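Local coordinates for protein fimbrial subunit type 1 (Actinomyces oris, PDB 3UXF) that forms the major subunit of a fimbria on the bacterial surface, polymerised and attached to the cell wall, that serves in adhesion, at residues V47-Q52 with P178-S183; K148-E153 with P342-T347; T206-K211 with E293-V298; R222-D227 with G319-D324; T256-I261 with A271-T276. One frame throughout, in Å; residues are numbered along the deposited sequence. Where two conformers were deposited one is given.

Contact 1: residues V47-Q52 with P178-S183; sequences VHKCEQ and PKNTLS
In the loop between strands 170-176 and 185-190 of this pilin, the chain runs past the end of strand 44-48. N180 meets E51 here through its amide: ND2 gives a hydrogen bond to E51 O at 2.9 Å. That oxygen lies almost in the N180 amide plane, but the donor stands above the plane of the E51 carbonyl. The other amide atom, N180 OD1, accepts from a water 2.6 Å away, which also accepts a hydrogen bond from K49 NZ; a second water lies 2.8 Å from N180 OD1. With CG anti to the backbone N (chi1 177°) and a bend at chi2, the K49 chain brings its ammonium near this spot, where E142 is its salt-bridge partner and I150 O accepts a hydrogen bond. At the strand end P178 packs its ring CG 3.8 Å from V47 CG1, and P178 CD sits 3.2 Å from H48 O. C50 is tied to C71 by a disulfide. One direct hydrogen bond from the N180 amide and a water bridge to K49 thus join the segments, with further waters close by.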
# COMPACT_ATOMS: atom_id res chain seq x y z
N VAL A 47 -12.23 12.95 22.24
CA VAL A 47 -11.74 11.77 21.50
C VAL A 47 -10.80 12.26 20.40
O VAL A 47 -11.18 13.14 19.64
CB VAL A 47 -12.96 11.03 20.90
CG1 VAL A 47 -12.54 9.71 20.17
CG2 VAL A 47 -13.98 10.70 22.00
N HIS A 48 -9.58 11.72 20.36
CA HIS A 48 -8.57 12.15 19.39
C HIS A 48 -8.54 11.11 18.25
O HIS A 48 -8.15 9.97 18.48
CB HIS A 48 -7.21 12.19 20.07
CG HIS A 48 -7.09 13.27 21.11
ND1 HIS A 48 -6.30 14.39 20.93
CD2 HIS A 48 -7.66 13.40 22.33
CE1 HIS A 48 -6.40 15.16 22.00
NE2 HIS A 48 -7.22 14.58 22.86
N LYS A 49 -8.97 11.52 17.05
CA LYS A 49 -9.01 10.61 15.91
C LYS A 49 -7.76 10.84 15.05
O LYS A 49 -7.51 11.95 14.57
CB LYS A 49 -10.28 10.84 15.09
CG LYS A 49 -10.35 9.96 13.81
CD LYS A 49 -10.57 8.49 14.16
CE LYS A 49 -10.53 7.63 12.85
NZ LYS A 49 -10.83 6.22 13.18
N CYS A 50 -6.97 9.77 14.91
CA CYS A 50 -5.66 9.82 14.25
C CYS A 50 -5.59 8.75 13.18
O CYS A 50 -6.20 7.70 13.31
CB CYS A 50 -4.56 9.56 15.29
SG CYS A 50 -4.62 10.67 16.73
N GLU A 51 -4.82 8.99 12.12
CA GLU A 51 -4.73 8.02 11.03
C GLU A 51 -4.10 6.71 11.48
O GLU A 51 -4.55 5.64 11.07
CB GLU A 51 -3.88 8.59 9.88
CG GLU A 51 -4.52 9.70 9.14
CD GLU A 51 -3.81 10.00 7.80
OE1 GLU A 51 -2.87 9.25 7.45
OE2 GLU A 51 -4.18 10.97 7.11
N GLN A 52 -3.06 6.82 12.30
CA GLN A 52 -2.30 5.68 12.82
C GLN A 52 -2.41 5.55 14.32
O GLN A 52 -2.36 6.54 15.05
CB GLN A 52 -0.81 5.83 12.48
CG GLN A 52 -0.51 5.68 11.01
CD GLN A 52 -1.00 4.36 10.47
OE1 GLN A 52 -1.56 4.30 9.37
NE2 GLN A 52 -0.81 3.28 11.23
N PRO A 178 -8.47 6.50 20.65
CA PRO A 178 -8.95 5.18 20.24
C PRO A 178 -8.03 4.47 19.26
O PRO A 178 -7.29 5.11 18.51
CB PRO A 178 -10.30 5.48 19.59
CG PRO A 178 -10.23 6.91 19.20
CD PRO A 178 -9.36 7.58 20.20
N LYS A 179 -8.09 3.15 19.28
CA LYS A 179 -7.27 2.31 18.41
C LYS A 179 -8.00 1.97 17.11
O LYS A 179 -9.20 1.68 17.11
CB LYS A 179 -6.94 1.01 19.17
CG LYS A 179 -6.11 -0.00 18.37
CD LYS A 179 -6.10 -1.41 19.02
CE LYS A 179 -4.80 -1.69 19.77
NZ LYS A 179 -3.58 -1.54 18.91
N ASN A 180 -7.26 1.95 16.00
CA ASN A 180 -7.82 1.44 14.76
C ASN A 180 -8.23 -0.03 14.80
O ASN A 180 -7.51 -0.88 15.34
CB ASN A 180 -6.80 1.61 13.65
CG ASN A 180 -6.72 3.02 13.14
OD1 ASN A 180 -7.58 3.85 13.42
ND2 ASN A 180 -5.71 3.28 12.32
N THR A 181 -9.36 -0.35 14.19
CA THR A 181 -9.79 -1.73 14.10
C THR A 181 -8.93 -2.55 13.16
O THR A 181 -8.92 -3.78 13.26
CB THR A 181 -11.21 -1.83 13.54
OG1 THR A 181 -11.31 -1.09 12.31
CG2 THR A 181 -12.22 -1.28 14.54
N LEU A 182 -8.25 -1.87 12.25
CA LEU A 182 -7.41 -2.57 11.26
C LEU A 182 -6.03 -1.99 11.30
O LEU A 182 -5.86 -0.78 11.29
CB LEU A 182 -7.97 -2.40 9.84
CG LEU A 182 -9.42 -2.86 9.64
CD1 LEU A 182 -9.90 -2.53 8.22
CD2 LEU A 182 -9.59 -4.37 9.89
N SER A 183 -5.02 -2.86 11.30
CA SER A 183 -3.65 -2.40 11.38
C SER A 183 -3.13 -1.81 10.09
O SER A 183 -2.17 -1.05 10.11
CB SER A 183 -2.75 -3.55 11.82
OG SER A 183 -2.92 -4.66 10.97
O HOH W 1 -6.34 7.60 18.25
O HOH W 2 -7.86 6.07 11.80
O HOH W 3 -9.03 5.10 15.16
O HOH W 4 -7.64 7.07 16.00

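Contact 2: residues K148-E153 with P342-T347; sequences KVIPAE and PGIPTT
G343 meets K148 through its carbonyl, where residues 342-347 run past the loop between strands 136-144 and 155-159. G343 O lies 3.5 Å from K148 CA, a CA-H...O contact, and accepts a proton from a water 2.7 Å away that in turn accepts a hydrogen bond from K148 NZ. I344 comes next, opening strand 344-362. Its CG2 branch, anti to the backbone N, reaches I150 CG1 at 3.9 Å, the two side chains crossing at about a right angle, and it also touches K148 O; the CG1 branch faces V149 O. P345 then sets its ring against the lysine chain: P345 CD is 3.7 Å from K148 CB, while P345 CG lies 3.9 Å from K148 NZ. The bend at the last torsion of K148 (chi4 -59°) folds the ammonium back over the proline carbons, and the aliphatic chain crosses the ring nearly square. D340 makes only a long, weak ion pair with the same ammonium. The calcium bound by D147 and N327 is about 8 Å from G343. Without direct backbone bonds, the junction between the N-terminal domain and this long strand rests on van der Waals and CA-H...O contacts plus one bridging water.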
# COMPACT_ATOMS: atom_id res chain seq x y z
N LYS A 148 -12.31 6.08 3.09
CA LYS A 148 -10.88 5.84 3.13
C LYS A 148 -10.31 5.64 4.52
O LYS A 148 -9.13 5.34 4.66
CB LYS A 148 -10.12 6.99 2.47
CG LYS A 148 -10.39 7.19 1.00
CD LYS A 148 -9.61 8.39 0.49
CE LYS A 148 -9.66 8.47 -1.03
NZ LYS A 148 -9.10 7.22 -1.62
N VAL A 149 -11.13 5.85 5.55
CA VAL A 149 -10.61 5.91 6.91
C VAL A 149 -10.83 4.59 7.66
O VAL A 149 -11.86 3.95 7.54
CB VAL A 149 -11.32 7.07 7.68
CG1 VAL A 149 -11.05 6.97 9.18
CG2 VAL A 149 -10.88 8.42 7.10
N ILE A 150 -9.85 4.16 8.45
CA ILE A 150 -10.04 2.97 9.27
C ILE A 150 -10.84 3.29 10.56
O ILE A 150 -10.43 4.17 11.30
CB ILE A 150 -8.69 2.38 9.67
CG1 ILE A 150 -7.92 1.97 8.40
CG2 ILE A 150 -8.87 1.13 10.55
CD1 ILE A 150 -6.46 1.67 8.67
N PRO A 151 -11.95 2.58 10.81
CA PRO A 151 -12.74 2.91 12.01
C PRO A 151 -11.99 2.60 13.29
O PRO A 151 -11.20 1.64 13.37
CB PRO A 151 -13.94 1.96 11.93
CG PRO A 151 -13.99 1.48 10.56
CD PRO A 151 -12.57 1.49 10.05
N ALA A 152 -12.27 3.41 14.31
CA ALA A 152 -11.84 3.07 15.67
C ALA A 152 -12.61 1.89 16.26
O ALA A 152 -13.78 1.64 15.91
CB ALA A 152 -12.00 4.31 16.58
N GLU A 153 -11.98 1.18 17.20
CA GLU A 153 -12.68 0.14 17.95
C GLU A 153 -13.58 0.80 18.98
O GLU A 153 -13.18 1.79 19.56
CB GLU A 153 -11.70 -0.73 18.69
CG GLU A 153 -10.87 -1.60 17.75
CD GLU A 153 -10.17 -2.76 18.45
OE1 GLU A 153 -9.76 -2.60 19.64
OE2 GLU A 153 -10.04 -3.83 17.80
N PRO A 342 -11.71 2.57 -4.51
CA PRO A 342 -12.74 2.46 -3.47
C PRO A 342 -12.17 1.96 -2.17
O PRO A 342 -11.11 1.35 -2.12
CB PRO A 342 -13.72 1.43 -4.03
CG PRO A 342 -13.01 0.71 -5.11
CD PRO A 342 -11.86 1.55 -5.56
N GLY A 343 -12.89 2.25 -1.09
CA GLY A 343 -12.55 1.66 0.20
C GLY A 343 -11.30 2.28 0.81
O GLY A 343 -10.95 3.45 0.55
N ILE A 344 -10.67 1.51 1.69
CA ILE A 344 -9.53 1.98 2.46
C ILE A 344 -8.29 1.76 1.58
O ILE A 344 -7.99 0.61 1.25
CB ILE A 344 -9.38 1.16 3.76
CG1 ILE A 344 -10.61 1.37 4.67
CG2 ILE A 344 -8.11 1.53 4.48
CD1 ILE A 344 -10.81 0.30 5.74
N PRO A 345 -7.59 2.84 1.19
CA PRO A 345 -6.58 2.74 0.14
C PRO A 345 -5.17 2.45 0.63
O PRO A 345 -4.74 2.84 1.72
CB PRO A 345 -6.59 4.13 -0.48
CG PRO A 345 -6.88 5.02 0.73
CD PRO A 345 -7.88 4.25 1.53
N THR A 346 -4.44 1.71 -0.21
CA THR A 346 -3.01 1.65 -0.06
C THR A 346 -2.36 2.92 -0.58
O THR A 346 -2.95 3.67 -1.36
CB THR A 346 -2.39 0.45 -0.84
OG1 THR A 346 -2.40 0.71 -2.26
CG2 THR A 346 -3.11 -0.83 -0.55
N THR A 347 -1.15 3.21 -0.12
CA THR A 347 -0.39 4.19 -0.87
C THR A 347 -0.09 3.55 -2.22
O THR A 347 -0.03 2.32 -2.32
CB THR A 347 0.89 4.50 -0.14
OG1 THR A 347 1.45 3.28 0.30
CG2 THR A 347 0.55 5.27 1.13
O HOH W 5 -11.24 5.35 -1.32

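Contact 3: residues T206-K211 with E293-V298; sequences TTSIPK and ETKLQV
K295 NZ donates to S208 OG at 2.9 Å, where strand 201-208 finishes and strand 295-302 begins, antiparallel neighbours in the middle domain's five-stranded sheet. The lysine chain stays extended until its last torsion (chi4 -114°), which turns NZ toward the serine; NZ also donates to a water beside T206 O, and S183 bonds to both NZ and S208 OG. Deeper in the sheet T207 and L296 form a hydrogen-bonded pair: T207 N to L296 O and L296 N to T207 O are each 2.9 Å. T206 and Q297 make the adjacent non-hydrogen-bonded pair, and a water accepts from Q297 NE2 while donating to T206 OG1. Beyond the last pairing, a water accepts from I209 N and lies 2.6 Å from T294 O. T206 CG2 touches K295 CD at 3.7 Å, its methyl meeting the lysine chain at about a right angle. The face opposite T206 and Q297 carries T207 and L296, side by side and pointing the same way; T207 OG1 is 3.6 Å from L296 CB, though its strongest polar partner is Y223. I209 reaches back over the opposite strand's backbone, its CD1 resting 3.7 Å from both K295 C and L296 N.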
# COMPACT_ATOMS: atom_id res chain seq x y z
N THR A 206 -1.67 -6.63 0.73
CA THR A 206 -1.85 -7.27 2.02
C THR A 206 -2.77 -6.42 2.85
O THR A 206 -2.50 -5.24 3.07
CB THR A 206 -0.47 -7.45 2.73
OG1 THR A 206 0.44 -8.12 1.85
CG2 THR A 206 -0.61 -8.31 3.98
N THR A 207 -3.87 -7.02 3.29
CA THR A 207 -4.94 -6.24 3.94
C THR A 207 -5.35 -6.85 5.28
O THR A 207 -5.61 -8.06 5.39
CB THR A 207 -6.19 -6.17 3.04
OG1 THR A 207 -6.54 -7.48 2.59
CG2 THR A 207 -5.91 -5.32 1.84
N SER A 208 -5.51 -5.99 6.30
CA SER A 208 -6.06 -6.46 7.58
C SER A 208 -7.44 -7.07 7.41
O SER A 208 -8.19 -6.74 6.45
CB SER A 208 -6.14 -5.28 8.57
OG SER A 208 -4.85 -4.89 8.94
N ILE A 209 -7.82 -7.93 8.35
CA ILE A 209 -9.12 -8.58 8.37
C ILE A 209 -9.82 -8.16 9.67
O ILE A 209 -9.21 -8.22 10.73
CB ILE A 209 -8.93 -10.11 8.40
CG1 ILE A 209 -8.23 -10.57 7.10
CG2 ILE A 209 -10.24 -10.80 8.52
CD1 ILE A 209 -7.71 -12.01 7.17
N PRO A 210 -11.07 -7.70 9.58
CA PRO A 210 -11.77 -7.32 10.83
C PRO A 210 -11.89 -8.49 11.80
O PRO A 210 -12.10 -9.61 11.37
CB PRO A 210 -13.17 -6.93 10.36
CG PRO A 210 -12.99 -6.56 8.93
CD PRO A 210 -11.88 -7.40 8.39
N LYS A 211 -11.79 -8.22 13.10
CA LYS A 211 -12.08 -9.25 14.10
C LYS A 211 -13.57 -9.25 14.44
O LYS A 211 -14.10 -8.22 14.88
CB LYS A 211 -11.25 -9.00 15.35
CG LYS A 211 -11.37 -10.14 16.40
CD LYS A 211 -10.48 -9.83 17.61
CE LYS A 211 -10.46 -10.98 18.64
NZ LYS A 211 -9.46 -10.73 19.73
N GLU A 293 -2.03 -9.32 12.77
CA GLU A 293 -1.16 -9.56 11.63
C GLU A 293 -1.60 -10.76 10.78
O GLU A 293 -0.91 -11.16 9.84
CB GLU A 293 0.31 -9.67 12.04
CG GLU A 293 0.84 -8.38 12.70
CD GLU A 293 0.60 -7.12 11.85
OE1 GLU A 293 1.17 -7.02 10.74
OE2 GLU A 293 -0.15 -6.22 12.29
N THR A 294 -2.77 -11.31 11.10
CA THR A 294 -3.42 -12.31 10.26
C THR A 294 -4.13 -11.54 9.17
O THR A 294 -5.07 -10.79 9.47
CB THR A 294 -4.45 -13.07 11.09
OG1 THR A 294 -3.76 -13.67 12.20
CG2 THR A 294 -5.14 -14.13 10.26
N LYS A 295 -3.68 -11.66 7.92
CA LYS A 295 -4.10 -10.72 6.86
C LYS A 295 -4.42 -11.48 5.60
O LYS A 295 -3.96 -12.62 5.41
CB LYS A 295 -2.98 -9.74 6.58
CG LYS A 295 -2.80 -8.75 7.74
CD LYS A 295 -1.78 -7.71 7.40
CE LYS A 295 -1.61 -6.73 8.55
NZ LYS A 295 -2.06 -5.36 8.20
N LEU A 296 -5.19 -10.86 4.71
CA LEU A 296 -5.33 -11.45 3.36
C LEU A 296 -4.18 -10.96 2.49
O LEU A 296 -3.78 -9.81 2.55
CB LEU A 296 -6.68 -11.09 2.70
CG LEU A 296 -7.10 -12.06 1.56
CD1 LEU A 296 -7.60 -13.39 2.06
CD2 LEU A 296 -8.13 -11.42 0.64
N GLN A 297 -3.63 -11.86 1.68
CA GLN A 297 -2.57 -11.47 0.77
C GLN A 297 -2.99 -11.89 -0.64
O GLN A 297 -3.23 -13.07 -0.94
CB GLN A 297 -1.24 -12.16 1.13
CG GLN A 297 -0.11 -11.76 0.25
CD GLN A 297 1.06 -12.74 0.38
OE1 GLN A 297 1.04 -13.83 -0.22
NE2 GLN A 297 2.04 -12.37 1.18
N VAL A 298 -3.08 -10.90 -1.52
CA VAL A 298 -3.44 -11.13 -2.91
C VAL A 298 -2.20 -10.88 -3.78
O VAL A 298 -1.64 -9.79 -3.76
CB VAL A 298 -4.59 -10.17 -3.32
CG1 VAL A 298 -4.81 -10.20 -4.84
CG2 VAL A 298 -5.88 -10.53 -2.62
O HOH W 6 2.24 -9.95 2.58
O HOH W 7 -1.06 -4.79 5.55
O HOH W 8 -5.29 -8.37 0.10
O HOH W 9 -5.78 -8.49 10.37

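Contact 4: residues R222-D227 with G319-D324; sequences RYEVVD and GLIPND
L320 puts its CD1 methyl over one face of the Y223 ring, 3.8 Å from the centroid and 25° off the normal. This CH-pi contact is shifted toward the hydroxyl, which bonds to S208 O and T207 OG1, with L320 CD1 3.4 Å from Y223 CZ. V225 shares the L320 side of the sheet. On the other side I321 meets R222: its CG2 lies over one face of the guanidinium, and I321 CD1 is 3.9 Å from R222 NH2. R222 runs extended from CG to NE, with CG anti to the backbone N (chi1 178°), which carries its head past the isoleucine to E224. There it grips the carboxylate side-on, NE to OE2 and NH2 to OE1, in a salt bridge with both oxygens met from above the carboxylate plane. The backbones pair antiparallel: E224 and I321 exchange two bonds, as do V226 and G319, where G319 N to V226 O is 2.8 Å. At the outer edge a water accepts from R222 NH1 and donates to N323 O, while F328 and W330 offer the guanidinium further carbonyls. Strand 224-229 lies between 312-321 and 269-275, and V225, Y223 and L320 face strands 201-208 and 295-302 of the other sheet.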
# COMPACT_ATOMS: atom_id res chain seq x y z
N ARG A 222 -18.94 -8.90 3.88
CA ARG A 222 -18.38 -8.48 2.61
C ARG A 222 -16.90 -8.20 2.79
O ARG A 222 -16.50 -7.53 3.72
CB ARG A 222 -19.09 -7.24 2.06
CG ARG A 222 -18.49 -6.74 0.75
CD ARG A 222 -19.22 -5.52 0.21
NE ARG A 222 -18.82 -5.21 -1.16
CZ ARG A 222 -19.07 -4.05 -1.77
NH1 ARG A 222 -19.72 -3.09 -1.13
NH2 ARG A 222 -18.66 -3.86 -3.01
N TYR A 223 -16.09 -8.73 1.88
CA TYR A 223 -14.66 -8.50 1.91
C TYR A 223 -14.13 -8.52 0.49
O TYR A 223 -14.02 -9.57 -0.13
CB TYR A 223 -13.95 -9.55 2.77
CG TYR A 223 -12.55 -9.16 3.18
CD1 TYR A 223 -12.32 -8.55 4.40
CD2 TYR A 223 -11.47 -9.40 2.35
CE1 TYR A 223 -11.04 -8.19 4.78
CE2 TYR A 223 -10.20 -9.05 2.72
CZ TYR A 223 -9.98 -8.44 3.94
OH TYR A 223 -8.71 -8.09 4.31
N GLU A 224 -13.81 -7.33 -0.02
CA GLU A 224 -13.30 -7.20 -1.37
C GLU A 224 -12.01 -6.39 -1.39
O GLU A 224 -11.89 -5.37 -0.72
CB GLU A 224 -14.35 -6.56 -2.28
CG GLU A 224 -15.59 -7.42 -2.48
CD GLU A 224 -16.72 -6.69 -3.17
OE1 GLU A 224 -16.49 -5.59 -3.71
OE2 GLU A 224 -17.85 -7.23 -3.19
N VAL A 225 -11.04 -6.88 -2.16
CA VAL A 225 -9.79 -6.18 -2.38
C VAL A 225 -9.82 -5.72 -3.82
O VAL A 225 -9.92 -6.53 -4.74
CB VAL A 225 -8.58 -7.10 -2.14
CG1 VAL A 225 -7.29 -6.37 -2.46
CG2 VAL A 225 -8.58 -7.59 -0.70
N VAL A 226 -9.76 -4.41 -4.02
CA VAL A 226 -9.92 -3.83 -5.36
C VAL A 226 -8.60 -3.28 -5.82
O VAL A 226 -7.93 -2.57 -5.07
CB VAL A 226 -10.98 -2.71 -5.36
CG1 VAL A 226 -11.15 -2.13 -6.79
CG2 VAL A 226 -12.33 -3.28 -4.85
N ASP A 227 -8.21 -3.61 -7.05
CA ASP A 227 -7.00 -3.06 -7.58
C ASP A 227 -7.34 -2.16 -8.77
O ASP A 227 -8.03 -2.57 -9.73
CB ASP A 227 -6.04 -4.16 -8.01
CG ASP A 227 -4.70 -3.63 -8.33
OD1 ASP A 227 -4.56 -2.84 -9.29
OD2 ASP A 227 -3.78 -3.98 -7.59
N GLY A 319 -7.43 -1.05 -2.79
CA GLY A 319 -8.28 -0.58 -1.71
C GLY A 319 -9.00 -1.75 -1.09
O GLY A 319 -9.30 -2.73 -1.75
N LEU A 320 -9.32 -1.61 0.18
CA LEU A 320 -10.04 -2.65 0.90
C LEU A 320 -11.46 -2.25 1.27
O LEU A 320 -11.69 -1.17 1.81
CB LEU A 320 -9.27 -3.04 2.16
CG LEU A 320 -10.02 -3.93 3.15
CD1 LEU A 320 -10.20 -5.33 2.58
CD2 LEU A 320 -9.29 -3.98 4.48
N ILE A 321 -12.40 -3.13 0.99
CA ILE A 321 -13.78 -2.98 1.43
C ILE A 321 -13.97 -4.11 2.44
O ILE A 321 -14.16 -5.26 2.06
CB ILE A 321 -14.78 -3.11 0.28
CG1 ILE A 321 -14.62 -1.94 -0.69
CG2 ILE A 321 -16.20 -3.15 0.81
CD1 ILE A 321 -15.36 -2.11 -1.99
N PRO A 322 -13.88 -3.76 3.72
CA PRO A 322 -13.85 -4.75 4.80
C PRO A 322 -15.19 -5.16 5.39
O PRO A 322 -15.22 -6.09 6.20
CB PRO A 322 -13.02 -4.04 5.87
CG PRO A 322 -13.39 -2.60 5.70
CD PRO A 322 -13.72 -2.39 4.23
N ASN A 323 -16.28 -4.49 5.02
CA ASN A 323 -17.59 -4.85 5.54
C ASN A 323 -18.70 -4.53 4.55
O ASN A 323 -18.43 -4.10 3.44
CB ASN A 323 -17.85 -4.19 6.90
CG ASN A 323 -17.78 -2.69 6.83
OD1 ASN A 323 -18.48 -2.06 6.05
ND2 ASN A 323 -16.94 -2.10 7.67
N ASP A 324 -19.95 -4.74 4.96
CA ASP A 324 -21.06 -4.55 4.02
C ASP A 324 -21.79 -3.24 4.25
O ASP A 324 -22.95 -3.10 3.85
CB ASP A 324 -22.04 -5.72 4.12
CG ASP A 324 -22.70 -5.84 5.53
OD1 ASP A 324 -22.20 -5.21 6.52
OD2 ASP A 324 -23.71 -6.58 5.66
O HOH W 10 -20.23 -2.66 1.65

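Contact 5: residues T256-I261 with A271-T276; sequences TDYTLI and ATIQLT
T276 OG1 donates to T256 O at 2.7 Å and caps the next helix by accepting from G279 N, so one hydroxyl both donates and accepts. Its first torsion (chi1 60°) places OG1 between the backbone N and the carbonyl carbon, where it meets T256 O and G279 N. T276 N gives a second bond, to D257 O at 2.9 Å, from well above that carbonyl's plane. Regular pairing follows: T259 and Q274 exchange two backbone bonds, then I261 and T272 two more, with I261 N to T272 O at 2.8 Å. The non-hydrogen-bonded pair Y258 with L275 precedes them, and L260 with I273 lies between. On their face L260 CD1 meets I273 CD1 at 3.9 Å, and I273 CG2 lies 4.0 Å from Y258 CB, the side chains crossing at a slant. On the other face I261 CD1 reaches the amide of Q274, 3.8 Å from Q274 OE1, while Q274 NE2 is taken by E224. A water donates to I261 O and accepts from T272 OG1, whose stronger partner is W330. The whole is an antiparallel beta hairpin, strands 258-264 and 269-275, whose second strand runs into helix 277-288 through the N-cap T276.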
# COMPACT_ATOMS: atom_id res chain seq x y z
N THR A 256 -14.25 -21.58 -4.76
CA THR A 256 -14.60 -21.97 -3.39
C THR A 256 -14.52 -20.80 -2.41
O THR A 256 -15.46 -20.53 -1.67
CB THR A 256 -13.66 -23.09 -2.91
OG1 THR A 256 -13.79 -24.18 -3.82
CG2 THR A 256 -14.03 -23.52 -1.49
N ASP A 257 -13.39 -20.08 -2.42
CA ASP A 257 -13.13 -19.08 -1.39
C ASP A 257 -13.20 -17.63 -1.89
O ASP A 257 -13.42 -16.70 -1.10
CB ASP A 257 -11.74 -19.32 -0.80
CG ASP A 257 -11.65 -20.67 -0.10
OD1 ASP A 257 -12.57 -21.01 0.68
OD2 ASP A 257 -10.65 -21.38 -0.30
N TYR A 258 -12.94 -17.45 -3.18
CA TYR A 258 -13.01 -16.10 -3.73
C TYR A 258 -13.29 -16.17 -5.20
O TYR A 258 -13.14 -17.23 -5.83
CB TYR A 258 -11.68 -15.35 -3.53
CG TYR A 258 -10.51 -15.97 -4.26
CD1 TYR A 258 -10.21 -15.60 -5.56
CD2 TYR A 258 -9.72 -16.96 -3.66
CE1 TYR A 258 -9.13 -16.16 -6.24
CE2 TYR A 258 -8.66 -17.53 -4.32
CZ TYR A 258 -8.39 -17.14 -5.62
OH TYR A 258 -7.32 -17.73 -6.26
N THR A 259 -13.73 -15.07 -5.79
CA THR A 259 -13.75 -14.98 -7.25
C THR A 259 -13.06 -13.67 -7.68
O THR A 259 -13.19 -12.64 -6.97
CB THR A 259 -15.20 -15.10 -7.83
OG1 THR A 259 -15.80 -13.82 -7.94
CG2 THR A 259 -16.10 -15.89 -6.92
N LEU A 260 -12.34 -13.73 -8.81
CA LEU A 260 -11.70 -12.56 -9.40
C LEU A 260 -12.68 -11.96 -10.39
O LEU A 260 -13.17 -12.68 -11.27
CB LEU A 260 -10.41 -12.92 -10.16
CG LEU A 260 -9.80 -11.79 -11.00
CD1 LEU A 260 -9.30 -10.58 -10.21
CD2 LEU A 260 -8.62 -12.33 -11.84
N ILE A 261 -12.99 -10.68 -10.23
CA ILE A 261 -13.87 -9.97 -11.17
C ILE A 261 -13.11 -8.81 -11.79
O ILE A 261 -12.72 -7.90 -11.07
CB ILE A 261 -15.10 -9.44 -10.44
CG1 ILE A 261 -15.77 -10.60 -9.71
CG2 ILE A 261 -16.07 -8.73 -11.40
CD1 ILE A 261 -16.68 -10.13 -8.60
N ALA A 271 -9.75 -4.71 -10.98
CA ALA A 271 -9.77 -6.12 -10.61
C ALA A 271 -10.19 -6.18 -9.16
O ALA A 271 -9.60 -5.52 -8.32
CB ALA A 271 -8.38 -6.71 -10.75
N THR A 272 -11.21 -6.98 -8.87
CA THR A 272 -11.66 -7.15 -7.49
C THR A 272 -11.50 -8.62 -7.11
O THR A 272 -11.96 -9.52 -7.84
CB THR A 272 -13.15 -6.81 -7.36
OG1 THR A 272 -13.34 -5.43 -7.72
CG2 THR A 272 -13.62 -6.99 -5.91
N ILE A 273 -10.87 -8.87 -5.97
CA ILE A 273 -10.91 -10.19 -5.36
C ILE A 273 -12.01 -10.12 -4.31
O ILE A 273 -11.94 -9.33 -3.37
CB ILE A 273 -9.56 -10.58 -4.71
CG1 ILE A 273 -8.47 -10.78 -5.77
CG2 ILE A 273 -9.71 -11.83 -3.81
CD1 ILE A 273 -8.65 -11.95 -6.66
N GLN A 274 -13.06 -10.89 -4.54
CA GLN A 274 -14.24 -10.87 -3.68
C GLN A 274 -14.33 -12.20 -2.95
O GLN A 274 -14.43 -13.24 -3.58
CB GLN A 274 -15.47 -10.64 -4.57
CG GLN A 274 -16.84 -10.66 -3.86
CD GLN A 274 -17.96 -10.64 -4.90
OE1 GLN A 274 -18.25 -11.66 -5.52
NE2 GLN A 274 -18.52 -9.45 -5.16
N LEU A 275 -14.23 -12.17 -1.62
CA LEU A 275 -14.34 -13.42 -0.87
C LEU A 275 -15.80 -13.93 -0.97
O LEU A 275 -16.76 -13.14 -0.92
CB LEU A 275 -13.97 -13.15 0.58
CG LEU A 275 -12.57 -13.52 1.09
CD1 LEU A 275 -11.41 -13.65 0.08
CD2 LEU A 275 -12.17 -12.85 2.39
N THR A 276 -15.97 -15.24 -1.13
CA THR A 276 -17.29 -15.88 -1.10
C THR A 276 -17.74 -16.06 0.34
O THR A 276 -17.02 -15.71 1.28
CB THR A 276 -17.20 -17.30 -1.70
OG1 THR A 276 -16.28 -18.05 -0.91
CG2 THR A 276 -16.71 -17.27 -3.14
O HOH W 11 -13.61 -5.29 -10.46

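From the N terminus, contact 1 closes the first long loop by bringing the chain after strand 170-176 back to strand 44-48. Contact 2 crosses it: 148-153 lies inside that loop, but its partner 342-347 comes only after strands 185-190 to 312-321 have been laid down, so contacts 3, 4 and 5 all nest within contact 2. Contacts 3 and 4 cross each other, and the Y223 hydroxyl bonds to T207 and S208, joining the two sheets. Contact 5, a local hairpin, nests inside both and adds its second strand to 224-229. Contact 4 in turn pairs with 342-347 through L320 and I344, while S183 of contact 1 meets contact 3, tying the N-terminal and middle domains.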